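Local coordinates for protein-disulfide isomerase (Novosphingobium aromaticivorans, PDB 3GMF) that probably works as a thiol-disulfide oxidoreductase or isomerase of the thioredoxin superfamily, acting on disulfide bonds of other proteins, at residues R18-V23 and A52-N57; S24-H29 and P62-V67; R56-D61 and Y164-T169. All blocks are in the same frame, centred on the assembly; numbering follows the deposited sequence. Where two conformers were deposited one is given.

Contact 1: residues R18-V23 and A52-N57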
ATOM      1  N   ARG A  18      -3.119  -9.526 -15.726  1.00 27.01           N
ATOM      2  CA  ARG A  18      -2.344  -9.058 -14.591  1.00 27.55           C
ATOM      3  C   ARG A  18      -2.701  -7.595 -14.321  1.00 26.41           C
ATOM      4  O   ARG A  18      -2.386  -6.720 -15.136  1.00 28.57           O
ATOM      5  CB  ARG A  18      -0.856  -9.192 -14.897  1.00 27.82           C
ATOM      6  CG  ARG A  18       0.088  -8.690 -13.801  1.00 34.13           C
ATOM      7  CD  ARG A  18       0.054  -9.566 -12.560  1.00 30.34           C
ATOM      8  NE  ARG A  18       0.646 -10.891 -12.793  1.00 34.71           N
ATOM      9  CZ  ARG A  18       1.933 -11.198 -12.624  1.00 39.18           C
ATOM     10  NH1 ARG A  18       2.803 -10.283 -12.215  1.00 36.96           N
ATOM     11  NH2 ARG A  18       2.352 -12.440 -12.853  1.00 40.17           N
ATOM     12  N   LEU A  19      -3.353  -7.359 -13.181  1.00 25.17           N
ATOM     13  CA  LEU A  19      -3.724  -6.008 -12.755  1.00 19.83           C
ATOM     14  C   LEU A  19      -2.647  -5.532 -11.779  1.00 25.54           C
ATOM     15  O   LEU A  19      -2.454  -6.135 -10.724  1.00 26.37           O
ATOM     16  CB  LEU A  19      -5.076  -6.026 -12.025  1.00 22.82           C
ATOM     17  CG  LEU A  19      -5.499  -4.703 -11.365  1.00 22.13           C
ATOM     18  CD1 LEU A  19      -5.675  -3.559 -12.412  1.00 22.96           C
ATOM     19  CD2 LEU A  19      -6.743  -4.872 -10.503  1.00 24.72           C
ATOM     20  N   VAL A  20      -1.978  -4.441 -12.128  1.00 20.64           N
ATOM     21  CA  VAL A  20      -1.019  -3.803 -11.217  1.00 20.29           C
ATOM     22  C   VAL A  20      -1.693  -2.598 -10.582  1.00 22.25           C
ATOM     23  O   VAL A  20      -2.267  -1.786 -11.297  1.00 21.35           O
ATOM     24  CB  VAL A  20       0.214  -3.318 -11.963  1.00 20.57           C
ATOM     25  CG1 VAL A  20       1.134  -2.522 -11.031  1.00 25.56           C
ATOM     26  CG2 VAL A  20       0.963  -4.523 -12.543  1.00 22.74           C
ATOM     27  N   GLU A  21      -1.581  -2.474  -9.259  1.00 20.02           N
ATOM     28  CA  GLU A  21      -2.206  -1.370  -8.494  1.00 20.58           C
ATOM     29  C   GLU A  21      -1.074  -0.606  -7.831  1.00 22.73           C
ATOM     30  O   GLU A  21      -0.267  -1.226  -7.143  1.00 22.10           O
ATOM     31  CB  GLU A  21      -3.107  -1.916  -7.376  1.00 24.40           C
ATOM     32  CG  GLU A  21      -4.235  -2.867  -7.830  1.00 23.93           C
ATOM     33  CD  GLU A  21      -5.158  -3.287  -6.674  1.00 27.66           C
ATOM     34  OE1 GLU A  21      -4.776  -3.124  -5.502  1.00 28.58           O
ATOM     35  OE2 GLU A  21      -6.275  -3.763  -6.950  1.00 30.08           O
ATOM     36  N   PHE A  22      -0.977   0.707  -8.090  1.00 17.77           N
ATOM     37  CA  PHE A  22      -0.017   1.570  -7.403  1.00 19.67           C
ATOM     38  C   PHE A  22      -0.827   2.270  -6.348  1.00 19.15           C
ATOM     39  O   PHE A  22      -1.718   3.073  -6.670  1.00 20.18           O
ATOM     40  CB  PHE A  22       0.586   2.608  -8.360  1.00 21.31           C
ATOM     41  CG  PHE A  22       1.358   2.008  -9.506  1.00 23.28           C
ATOM     42  CD1 PHE A  22       2.714   1.717  -9.378  1.00 22.63           C
ATOM     43  CD2 PHE A  22       0.735   1.765 -10.725  1.00 23.82           C
ATOM     44  CE1 PHE A  22       3.440   1.174 -10.459  1.00 22.24           C
ATOM     45  CE2 PHE A  22       1.460   1.246 -11.799  1.00 26.12           C
ATOM     46  CZ  PHE A  22       2.805   0.927 -11.655  1.00 26.00           C
ATOM     47  N   VAL A  23      -0.558   1.957  -5.084  1.00 22.35           N
ATOM     48  CA  VAL A  23      -1.421   2.452  -3.995  1.00 17.76           C
ATOM     49  C   VAL A  23      -0.577   3.008  -2.846  1.00 19.66           C
ATOM     50  O   VAL A  23       0.583   2.638  -2.671  1.00 18.07           O
ATOM     51  CB  VAL A  23      -2.411   1.376  -3.452  1.00 18.99           C
ATOM     52  CG1 VAL A  23      -3.365   0.876  -4.589  1.00 23.30           C
ATOM     53  CG2 VAL A  23      -1.649   0.208  -2.800  1.00 22.77           C
ATOM     54  N   ALA A  52      -4.703 -12.032 -11.818  1.00 28.44           N
ATOM     55  CA  ALA A  52      -3.945 -11.880 -10.588  1.00 25.25           C
ATOM     56  C   ALA A  52      -3.729 -10.381 -10.326  1.00 25.22           C
ATOM     57  O   ALA A  52      -3.741  -9.587 -11.257  1.00 26.67           O
ATOM     58  CB  ALA A  52      -2.608 -12.585 -10.702  1.00 28.17           C
ATOM     59  N   ILE A  53      -3.511 -10.026  -9.060  1.00 25.95           N
ATOM     60  CA  ILE A  53      -3.335  -8.616  -8.675  1.00 27.06           C
ATOM     61  C   ILE A  53      -1.961  -8.411  -8.087  1.00 28.31           C
ATOM     62  O   ILE A  53      -1.597  -9.059  -7.105  1.00 30.90           O
ATOM     63  CB  ILE A  53      -4.369  -8.140  -7.643  1.00 27.46           C
ATOM     64  CG1 ILE A  53      -5.793  -8.394  -8.152  1.00 36.62           C
ATOM     65  CG2 ILE A  53      -4.177  -6.639  -7.356  1.00 27.48           C
ATOM     66  CD1 ILE A  53      -6.840  -8.302  -7.091  1.00 34.66           C
ATOM     67  N   GLU A  54      -1.214  -7.490  -8.675  1.00 25.77           N
ATOM     68  CA  GLU A  54       0.094  -7.139  -8.187  1.00 25.02           C
ATOM     69  C   GLU A  54      -0.011  -5.793  -7.476  1.00 26.80           C
ATOM     70  O   GLU A  54      -0.233  -4.767  -8.115  1.00 26.27           O
ATOM     71  CB  GLU A  54       1.077  -7.030  -9.335  1.00 26.00           C
ATOM     72  CG  GLU A  54       2.491  -6.754  -8.910  1.00 25.39           C
ATOM     73  CD  GLU A  54       3.434  -6.801 -10.095  1.00 40.59           C
ATOM     74  OE1 GLU A  54       3.154  -7.550 -11.060  1.00 43.95           O
ATOM     75  OE2 GLU A  54       4.446  -6.098 -10.060  1.00 36.64           O
ATOM     76  N   VAL A  55       0.123  -5.808  -6.162  1.00 25.12           N
ATOM     77  CA  VAL A  55       0.019  -4.583  -5.369  1.00 22.96           C
ATOM     78  C   VAL A  55       1.401  -3.999  -5.238  1.00 23.57           C
ATOM     79  O   VAL A  55       2.332  -4.673  -4.803  1.00 26.33           O
ATOM     80  CB  VAL A  55      -0.609  -4.865  -3.990  1.00 24.20           C
ATOM     81  CG1 VAL A  55      -0.520  -3.640  -3.073  1.00 27.36           C
ATOM     82  CG2 VAL A  55      -2.053  -5.296  -4.179  1.00 26.24           C
ATOM     83  N   ARG A  56       1.532  -2.756  -5.677  1.00 22.60           N
ATOM     84  CA  ARG A  56       2.785  -2.051  -5.484  0.50 21.23           C
ATOM     85  C   ARG A  56       2.599  -0.908  -4.503  1.00 26.35           C
ATOM     86  O   ARG A  56       1.652  -0.105  -4.595  1.00 25.32           O
ATOM     87  CB  ARG A  56       3.378  -1.564  -6.798  0.50 16.35           C
ATOM     88  CG  ARG A  56       3.708  -2.681  -7.782  0.50 16.37           C
ATOM     89  CD  ARG A  56       4.196  -2.068  -9.064  0.50 14.81           C
ATOM     90  NE  ARG A  56       4.400  -3.061 -10.110  0.50 22.67           N
ATOM     91  CZ  ARG A  56       4.989  -2.807 -11.271  0.50 32.60           C
ATOM     92  NH1 ARG A  56       5.462  -1.592 -11.537  0.50 31.34           N
ATOM     93  NH2 ARG A  56       5.114  -3.772 -12.161  0.50 14.42           N
ATOM     94  N   ASN A  57       3.505  -0.868  -3.529  1.00 21.82           N
ATOM     95  CA  ASN A  57       3.501   0.206  -2.540  1.00 22.75           C
ATOM     96  C   ASN A  57       4.122   1.444  -3.159  1.00 21.63           C
ATOM     97  O   ASN A  57       5.344   1.549  -3.317  1.00 25.84           O
ATOM     98  CB  ASN A  57       4.250  -0.203  -1.277  1.00 21.56           C
ATOM     99  CG  ASN A  57       3.632  -1.403  -0.603  1.00 23.68           C
ATOM    100  OD1 ASN A  57       4.253  -2.462  -0.494  1.00 27.01           O
ATOM    101  ND2 ASN A  57       2.415  -1.249  -0.148  1.00 25.07           N
TER
HETATM  102  O   HOH W   1       0.539   0.992  -0.156  1.00 30.11           O
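Arg-56 crosses Val-20 and runs alongside Phe-22 on the neighbouring strand, in the conformer given here; a second one was deposited. Its CG stands anti to the carbonyl carbon (chi1 -61°), and the chain then runs extended to NE. Arg-56 CB is 3.7 Å from Glu-21 O. CG comes near Val-20 CG1. CD touches both Val-20 CG1 and Phe-22 CE1. Arg-56 NE is 3.4 Å from Val-20 CG1, which covers one face of the guanidinium. At the tip, Arg-56 NH1 is 3.6 Å from Phe-22 CE1, and the ring and guanidinium planes are 81° apart.

The strands 18-23 and 52-57 are parallel, in register and hydrogen-bonded. With helix 28-46 between them they make a beta-alpha-beta unit of the thioredoxin fold.

On the same face, Glu-54 OE1 forms a salt bridge with Arg-18 NH1, 3.0 Å away and in the guanidinium plane. Arg-56 NE and NH2 both reach Glu-54 OE2 from above one face of the carboxylate, NE at 3.0 Å. The two arginines probably offset the charge of Glu-54; His-7 ND1 is also hydrogen-bonded to OE2. On the face of the sheet that carries Ile-53 and Glu-21, Ile-53 CG2 packs 3.6 Å from Glu-21 CD. A water joins Val-23 O to Asn-57 ND2, while Asn-57 OD1 is hydrogen-bonded to Asn-72.

Contact 2: residues S24-H29 and P62-V67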
ATOM      1  N   SER A  24      -1.209   3.862  -2.041  1.00 19.32           N
ATOM      2  CA  SER A  24      -0.521   4.560  -0.963  1.00 19.47           C
ATOM      3  C   SER A  24      -1.365   4.482   0.299  1.00 19.75           C
ATOM      4  O   SER A  24      -2.569   4.720   0.227  1.00 19.79           O
ATOM      5  CB  SER A  24      -0.353   6.021  -1.351  1.00 20.65           C
ATOM      6  OG  SER A  24      -0.086   6.830  -0.207  1.00 21.33           O
ATOM      7  N   TYR A  25      -0.729   4.184   1.439  1.00 18.79           N
ATOM      8  CA  TYR A  25      -1.476   4.025   2.728  1.00 21.36           C
ATOM      9  C   TYR A  25      -2.098   5.302   3.268  1.00 20.26           C
ATOM     10  O   TYR A  25      -3.000   5.242   4.108  1.00 21.17           O
ATOM     11  CB  TYR A  25      -0.610   3.369   3.814  1.00 20.30           C
ATOM     12  CG  TYR A  25      -0.211   1.956   3.460  1.00 24.55           C
ATOM     13  CD1 TYR A  25      -1.170   0.930   3.457  1.00 25.49           C
ATOM     14  CD2 TYR A  25       1.111   1.635   3.125  1.00 23.15           C
ATOM     15  CE1 TYR A  25      -0.831  -0.372   3.122  1.00 23.75           C
ATOM     16  CE2 TYR A  25       1.473   0.294   2.776  1.00 20.87           C
ATOM     17  CZ  TYR A  25       0.484  -0.688   2.783  1.00 23.32           C
ATOM     18  OH  TYR A  25       0.820  -1.980   2.446  1.00 26.98           O
ATOM     19  N   THR A  26      -1.604   6.454   2.813  1.00 22.48           N
ATOM     20  CA  THR A  26      -2.098   7.751   3.332  1.00 21.23           C
ATOM     21  C   THR A  26      -3.112   8.415   2.406  1.00 19.71           C
ATOM     22  O   THR A  26      -3.539   9.554   2.642  1.00 24.27           O
ATOM     23  CB  THR A  26      -0.946   8.726   3.621  1.00 24.37           C
ATOM     24  OG1 THR A  26      -0.140   8.896   2.431  1.00 21.90           O
ATOM     25  CG2 THR A  26      -0.094   8.209   4.778  1.00 23.94           C
ATOM     26  N   CYS A  27      -3.483   7.710   1.337  1.00 23.73           N
ATOM     27  CA  CYS A  27      -4.373   8.258   0.309  1.00 22.09           C
ATOM     28  C   CYS A  27      -5.820   7.835   0.575  1.00 23.84           C
ATOM     29  O   CYS A  27      -6.116   6.640   0.679  1.00 21.88           O
ATOM     30  CB  CYS A  27      -3.905   7.773  -1.080  1.00 22.76           C
ATOM     31  SG  CYS A  27      -5.074   8.103  -2.417  1.00 23.25           S
ATOM     32  N   PRO A  28      -6.741   8.809   0.670  1.00 23.91           N
ATOM     33  CA  PRO A  28      -8.139   8.478   0.961  1.00 22.94           C
ATOM     34  C   PRO A  28      -8.800   7.725  -0.194  1.00 24.08           C
ATOM     35  O   PRO A  28      -9.702   6.900   0.027  1.00 23.15           O
ATOM     36  CB  PRO A  28      -8.781   9.862   1.133  1.00 27.08           C
ATOM     37  CG  PRO A  28      -7.937  10.774   0.274  1.00 24.32           C
ATOM     38  CD  PRO A  28      -6.539  10.263   0.485  1.00 25.07           C
ATOM     39  N   HIS A  29      -8.333   7.982  -1.412  1.00 20.61           N
ATOM     40  CA  HIS A  29      -8.859   7.290  -2.600  1.00 21.19           C
ATOM     41  C   HIS A  29      -8.489   5.821  -2.582  1.00 22.97           C
ATOM     42  O   HIS A  29      -9.290   4.975  -2.963  1.00 23.01           O
ATOM     43  CB  HIS A  29      -8.366   7.954  -3.888  1.00 23.95           C
ATOM     44  CG  HIS A  29      -8.694   9.412  -3.987  1.00 32.07           C
ATOM     45  ND1 HIS A  29      -9.986   9.889  -3.935  1.00 39.69           N
ATOM     46  CD2 HIS A  29      -7.900  10.495  -4.159  1.00 39.01           C
ATOM     47  CE1 HIS A  29      -9.974  11.204  -4.068  1.00 43.90           C
ATOM     48  NE2 HIS A  29      -8.722  11.596  -4.206  1.00 38.02           N
ATOM     49  N   PRO A  62       6.510  10.142   4.520  1.00 19.76           N
ATOM     50  CA  PRO A  62       7.123   9.286   5.532  1.00 20.80           C
ATOM     51  C   PRO A  62       6.109   8.526   6.409  1.00 20.62           C
ATOM     52  O   PRO A  62       6.492   7.545   7.035  1.00 21.93           O
ATOM     53  CB  PRO A  62       7.957  10.266   6.384  1.00 22.92           C
ATOM     54  CG  PRO A  62       8.031  11.510   5.575  1.00 31.44           C
ATOM     55  CD  PRO A  62       6.770  11.571   4.776  1.00 26.32           C
ATOM     56  N   ILE A  63       4.864   9.006   6.480  1.00 18.96           N
ATOM     57  CA  ILE A  63       3.809   8.270   7.224  1.00 19.77           C
ATOM     58  C   ILE A  63       3.448   6.972   6.472  1.00 21.74           C
ATOM     59  O   ILE A  63       3.434   5.868   7.044  1.00 22.46           O
ATOM     60  CB  ILE A  63       2.577   9.142   7.441  1.00 22.12           C
ATOM     61  CG1 ILE A  63       2.959  10.376   8.260  1.00 24.23           C
ATOM     62  CG2 ILE A  63       1.486   8.387   8.265  1.00 20.82           C
ATOM     63  CD1 ILE A  63       1.941  11.494   8.100  1.00 27.86           C
ATOM     64  N   ASP A  64       3.178   7.136   5.182  1.00 21.29           N
ATOM     65  CA  ASP A  64       3.066   6.028   4.204  1.00 18.43           C
ATOM     66  C   ASP A  64       4.248   5.055   4.318  1.00 19.96           C
ATOM     67  O   ASP A  64       4.053   3.838   4.433  1.00 19.70           O
ATOM     68  CB  ASP A  64       3.028   6.654   2.804  1.00 19.90           C
ATOM     69  CG  ASP A  64       2.427   5.735   1.744  1.00 21.60           C
ATOM     70  OD1 ASP A  64       2.042   4.576   2.038  1.00 21.39           O
ATOM     71  OD2 ASP A  64       2.341   6.206   0.584  1.00 23.98           O
ATOM     72  N   MET A  65       5.467   5.606   4.305  1.00 21.88           N
ATOM     73  CA  MET A  65       6.693   4.794   4.433  1.00 18.86           C
ATOM     74  C   MET A  65       6.656   3.946   5.705  1.00 22.55           C
ATOM     75  O   MET A  65       7.024   2.778   5.677  1.00 20.94           O
ATOM     76  CB  MET A  65       7.963   5.664   4.425  1.00 18.86           C
ATOM     77  CG  MET A  65       9.254   4.805   4.450  1.00 22.90           C
ATOM     78  SD  MET A  65       9.516   3.613   3.061  1.00 15.86           S
ATOM     79  CE  MET A  65      10.278   4.778   1.922  1.00 24.78           C
ATOM     80  N   THR A  66       6.240   4.562   6.818  1.00 23.24           N
ATOM     81  CA  THR A  66       6.192   3.859   8.113  1.00 24.40           C
ATOM     82  C   THR A  66       5.225   2.671   8.045  1.00 21.87           C
ATOM     83  O   THR A  66       5.559   1.567   8.467  1.00 23.43           O
ATOM     84  CB  THR A  66       5.804   4.831   9.249  1.00 24.36           C
ATOM     85  OG1 THR A  66       6.724   5.930   9.282  1.00 24.09           O
ATOM     86  CG2 THR A  66       5.805   4.114  10.636  1.00 24.83           C
ATOM     87  N   VAL A  67       4.032   2.901   7.495  1.00 22.30           N
ATOM     88  CA  VAL A  67       3.075   1.797   7.296  1.00 21.11           C
ATOM     89  C   VAL A  67       3.623   0.706   6.354  1.00 20.45           C
ATOM     90  O   VAL A  67       3.502  -0.497   6.632  1.00 21.90           O
ATOM     91  CB  VAL A  67       1.740   2.320   6.787  1.00 25.07           C
ATOM     92  CG1 VAL A  67       0.798   1.160   6.585  1.00 24.35           C
ATOM     93  CG2 VAL A  67       1.165   3.295   7.805  1.00 20.96           C
TER
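The turn that leads into the presumed thioredoxin-type CxxC helix docks through Ser-24, Tyr-25 and Thr-26 on Ile-63, Asp-64 and Val-67 of helix 62-73. Asp-64 makes the polar link. Its CG stands anti to the backbone N (chi1 -159°), which carries the carboxylate to Ser-24 and Tyr-25. Ser-24 OG donates to Asp-64 OD2 at 2.6 Å. Tyr-25 N donates to Asp-64 OD1 at 2.9 Å. Both donors stand well above the carboxylate plane, by 59° and 52°. The backbone N of Arg-60 is a further donor to OD2, so this buried carboxylate is held by at least three bonds.

Ser-24 to Cys-27 form a type I beta turn. Cys-27 is the N-cap of helix 28-46 and the first cysteine of the CxxC pattern, which in thioredoxins forms the redox centre. An alanine in place of Asp-64 would probably leave the Ser-24 hydroxyl and the N-H groups of Tyr-25 and Arg-60 without this acceptor and let the turn shift against the helix.

Next to this polar link, Val-67 lays CG1 over one face of the Tyr-25 ring as a CH-pi contact. Val-67 CG1 is 3.6 Å from the ring centroid and displaced toward Tyr-25 CG, which it meets at 3.4 Å. The phenol OH reaches on to His-83 and Thr-71. Thr-26 CG2 packs on the helix itself, 3.5 Å from Asp-64 N and 3.8 Å from Ile-63 CG2. Thr-26 OG1 bonds Asp-61 and Arg-60.

Contact 3: residues R56-D61 and Y164-T169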
ATOM      1  N   ARG A  56       1.532  -2.756  -5.677  1.00 22.60           N
ATOM      2  CA  ARG A  56       2.785  -2.051  -5.484  0.50 21.23           C
ATOM      3  C   ARG A  56       2.599  -0.908  -4.503  1.00 26.35           C
ATOM      4  O   ARG A  56       1.652  -0.105  -4.595  1.00 25.32           O
ATOM      5  CB  ARG A  56       3.378  -1.564  -6.798  0.50 16.35           C
ATOM      6  CG  ARG A  56       3.708  -2.681  -7.782  0.50 16.37           C
ATOM      7  CD  ARG A  56       4.196  -2.068  -9.064  0.50 14.81           C
ATOM      8  NE  ARG A  56       4.400  -3.061 -10.110  0.50 22.67           N
ATOM      9  CZ  ARG A  56       4.989  -2.807 -11.271  0.50 32.60           C
ATOM     10  NH1 ARG A  56       5.462  -1.592 -11.537  0.50 31.34           N
ATOM     11  NH2 ARG A  56       5.114  -3.772 -12.161  0.50 14.42           N
ATOM     12  N   ASN A  57       3.505  -0.868  -3.529  1.00 21.82           N
ATOM     13  CA  ASN A  57       3.501   0.206  -2.540  1.00 22.75           C
ATOM     14  C   ASN A  57       4.122   1.444  -3.159  1.00 21.63           C
ATOM     15  O   ASN A  57       5.344   1.549  -3.317  1.00 25.84           O
ATOM     16  CB  ASN A  57       4.250  -0.203  -1.277  1.00 21.56           C
ATOM     17  CG  ASN A  57       3.632  -1.403  -0.603  1.00 23.68           C
ATOM     18  OD1 ASN A  57       4.253  -2.462  -0.494  1.00 27.01           O
ATOM     19  ND2 ASN A  57       2.415  -1.249  -0.148  1.00 25.07           N
ATOM     20  N   PHE A  58       3.259   2.380  -3.518  1.00 18.31           N
ATOM     21  CA  PHE A  58       3.708   3.644  -4.080  1.00 19.20           C
ATOM     22  C   PHE A  58       3.804   4.596  -2.890  1.00 20.45           C
ATOM     23  O   PHE A  58       2.794   5.161  -2.451  1.00 21.83           O
ATOM     24  CB  PHE A  58       2.691   4.145  -5.094  1.00 19.92           C
ATOM     25  CG  PHE A  58       3.131   5.370  -5.831  1.00 22.00           C
ATOM     26  CD1 PHE A  58       4.035   5.274  -6.876  1.00 24.98           C
ATOM     27  CD2 PHE A  58       2.645   6.630  -5.461  1.00 23.99           C
ATOM     28  CE1 PHE A  58       4.452   6.419  -7.556  1.00 25.05           C
ATOM     29  CE2 PHE A  58       3.041   7.786  -6.136  1.00 21.06           C
ATOM     30  CZ  PHE A  58       3.941   7.680  -7.183  1.00 22.57           C
ATOM     31  N   VAL A  59       5.028   4.784  -2.386  1.00 17.53           N
ATOM     32  CA  VAL A  59       5.196   5.476  -1.101  1.00 18.52           C
ATOM     33  C   VAL A  59       5.335   6.981  -1.309  1.00 21.52           C
ATOM     34  O   VAL A  59       6.293   7.423  -1.953  1.00 20.70           O
ATOM     35  CB  VAL A  59       6.431   4.930  -0.364  1.00 21.28           C
ATOM     36  CG1 VAL A  59       6.657   5.729   0.924  1.00 21.71           C
ATOM     37  CG2 VAL A  59       6.270   3.422  -0.057  1.00 17.14           C
ATOM     38  N   ARG A  60       4.400   7.762  -0.764  1.00 19.08           N
ATOM     39  CA  ARG A  60       4.290   9.197  -1.101  1.00 19.75           C
ATOM     40  C   ARG A  60       4.886  10.147  -0.066  1.00 23.06           C
ATOM     41  O   ARG A  60       5.153  11.329  -0.379  1.00 22.40           O
ATOM     42  CB  ARG A  60       2.821   9.601  -1.312  1.00 20.75           C
ATOM     43  CG  ARG A  60       2.081   8.815  -2.434  1.00 19.05           C
ATOM     44  CD  ARG A  60       0.689   9.370  -2.642  1.00 22.62           C
ATOM     45  NE  ARG A  60      -0.042   9.379  -1.366  1.00 21.73           N
ATOM     46  CZ  ARG A  60      -0.963  10.274  -1.039  1.00 27.54           C
ATOM     47  NH1 ARG A  60      -1.277  11.239  -1.896  1.00 24.73           N
ATOM     48  NH2 ARG A  60      -1.552  10.218   0.164  1.00 25.45           N
ATOM     49  N   ASP A  61       5.021   9.648   1.167  1.00 22.70           N
ATOM     50  CA  ASP A  61       5.358  10.491   2.345  1.00 18.67           C
ATOM     51  C   ASP A  61       5.877   9.566   3.475  1.00 20.57           C
ATOM     52  O   ASP A  61       5.770   8.342   3.379  1.00 19.73           O
ATOM     53  CB  ASP A  61       4.142  11.363   2.761  1.00 20.26           C
ATOM     54  CG  ASP A  61       2.952  10.528   3.225  1.00 21.28           C
ATOM     55  OD1 ASP A  61       3.111   9.829   4.237  1.00 21.50           O
ATOM     56  OD2 ASP A  61       1.884  10.571   2.565  1.00 22.40           O
ATOM     57  N   TYR A 164       6.665   5.046 -15.374  1.00 30.36           N
ATOM     58  CA  TYR A 164       5.234   5.046 -15.668  1.00 35.19           C
ATOM     59  C   TYR A 164       4.520   6.360 -15.453  1.00 36.81           C
ATOM     60  O   TYR A 164       3.320   6.455 -15.726  1.00 38.77           O
ATOM     61  CB  TYR A 164       4.554   3.894 -14.919  1.00 39.77           C
ATOM     62  CG  TYR A 164       5.144   2.562 -15.294  1.00 37.81           C
ATOM     63  CD1 TYR A 164       5.128   2.126 -16.626  1.00 40.90           C
ATOM     64  CD2 TYR A 164       5.748   1.745 -14.343  1.00 35.80           C
ATOM     65  CE1 TYR A 164       5.677   0.910 -16.988  1.00 44.73           C
ATOM     66  CE2 TYR A 164       6.303   0.523 -14.696  1.00 46.30           C
ATOM     67  CZ  TYR A 164       6.261   0.109 -16.025  1.00 49.46           C
ATOM     68  OH  TYR A 164       6.806  -1.100 -16.399  1.00 40.15           O
ATOM     69  N   ASN A 165       5.263   7.362 -14.993  1.00 26.89           N
ATOM     70  CA  ASN A 165       4.716   8.686 -14.754  1.00 30.58           C
ATOM     71  C   ASN A 165       3.605   8.648 -13.717  1.00 29.25           C
ATOM     72  O   ASN A 165       2.700   9.483 -13.736  1.00 29.45           O
ATOM     73  CB  ASN A 165       4.198   9.296 -16.058  1.00 37.02           C
ATOM     74  CG  ASN A 165       5.220   9.238 -17.176  1.00 48.44           C
ATOM     75  OD1 ASN A 165       6.369   9.644 -17.004  1.00 55.67           O
ATOM     76  ND2 ASN A 165       4.806   8.727 -18.329  1.00 40.32           N
ATOM     77  N   VAL A 166       3.673   7.678 -12.811  1.00 25.73           N
ATOM     78  CA  VAL A 166       2.629   7.553 -11.785  1.00 26.86           C
ATOM     79  C   VAL A 166       2.662   8.806 -10.922  1.00 29.11           C
ATOM     80  O   VAL A 166       3.712   9.227 -10.409  1.00 25.08           O
ATOM     81  CB  VAL A 166       2.753   6.243 -10.917  1.00 24.73           C
ATOM     82  CG1 VAL A 166       1.638   6.187  -9.857  1.00 24.71           C
ATOM     83  CG2 VAL A 166       2.674   5.010 -11.786  1.00 28.21           C
ATOM     84  N   SER A 167       1.499   9.421 -10.803  1.00 25.97           N
ATOM     85  CA  SER A 167       1.360  10.639 -10.052  1.00 24.59           C
ATOM     86  C   SER A 167       0.252  10.543  -8.988  1.00 29.36           C
ATOM     87  O   SER A 167       0.522  10.552  -7.782  1.00 27.81           O
ATOM     88  CB  SER A 167       1.064  11.767 -11.046  1.00 35.05           C
ATOM     89  OG  SER A 167       0.921  12.986 -10.379  1.00 39.70           O
ATOM     90  N   GLY A 168      -0.997  10.470  -9.436  1.00 30.94           N
ATOM     91  CA  GLY A 168      -2.131  10.287  -8.529  1.00 28.85           C
ATOM     92  C   GLY A 168      -2.267   8.829  -8.100  1.00 24.18           C
ATOM     93  O   GLY A 168      -1.769   7.925  -8.761  1.00 25.12           O
ATOM     94  N   THR A 169      -2.930   8.615  -6.968  1.00 23.16           N
ATOM     95  CA  THR A 169      -3.218   7.267  -6.456  1.00 22.75           C
ATOM     96  C   THR A 169      -4.720   7.102  -6.145  1.00 23.50           C
ATOM     97  O   THR A 169      -5.390   8.093  -5.839  1.00 22.58           O
ATOM     98  CB  THR A 169      -2.395   6.967  -5.202  1.00 23.97           C
ATOM     99  OG1 THR A 169      -2.512   8.075  -4.301  1.00 23.93           O
ATOM    100  CG2 THR A 169      -0.907   6.729  -5.579  1.00 20.94           C
TER
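Phe-58 fills the tight part of this contact, with its ring held against Val-166 and Thr-169. Its CG stands anti to the backbone N (chi1 -174°), which turns the ring toward the 164-169 loop. Val-166 CG1 lies over one face of the Phe-58 ring as a CH-pi contact, 3.9 Å from the centroid. It is displaced toward the rim, and Val-166 CG1 comes to 3.6 Å from Phe-58 CE1. Phe-58 and Val-166 point in opposite senses where they overlap. At the far end of the ring, Phe-58 CZ is 3.6 Å from Val-166 O. Thr-169 CG2 comes obliquely to Phe-58 CD2, at 3.6 Å. Ala-160 and Ile-161 of helix 147-164 also pack on this ring.

Segment 164-169 is the loop between helix 147-164 and strand 171-174. In the thioredoxin fold this loop lies beside the CxxC helix start, and here the side chain of Thr-169 touches Cys-27. Segment 56-61 leads from strand 51-57 to Asp-61, the N-cap of helix 62-73.

The contact is looser at both ends. Arg-60 is exposed; its CD is 3.8 Å from Thr-169 OG1, which lies over one face of the guanidinium. Its polar end is bonded to Ser-24 and Thr-26 instead. At the other end, Arg-56 NH1 comes to Tyr-164 CE2 at 3.9 Å. No hydrogen bond crosses between the two segments.

From the N terminus, strand 17-23 runs into the turn 24-27 and helix 28-46, and contact 1 closes this first excursion when strand 51-57 pairs beside it. The chain leaves that strand through 58-61. Contact 2 then ties the start of helix 62-73 back to the turn, so contacts 1 and 2 cross along the sequence. Contact 3 closes a much longer, mostly helical excursion and begins on the residues where contact 1 ends. It also crosses contact 2. Val-23 O and Phe-58 N join contacts 1 and 3. Side-chain hydrogen bonds from 24-26 to 60-61 join contacts 2 and 3, tying the presumed CxxC helix start to the chain that leaves the sheet for helix 62-73.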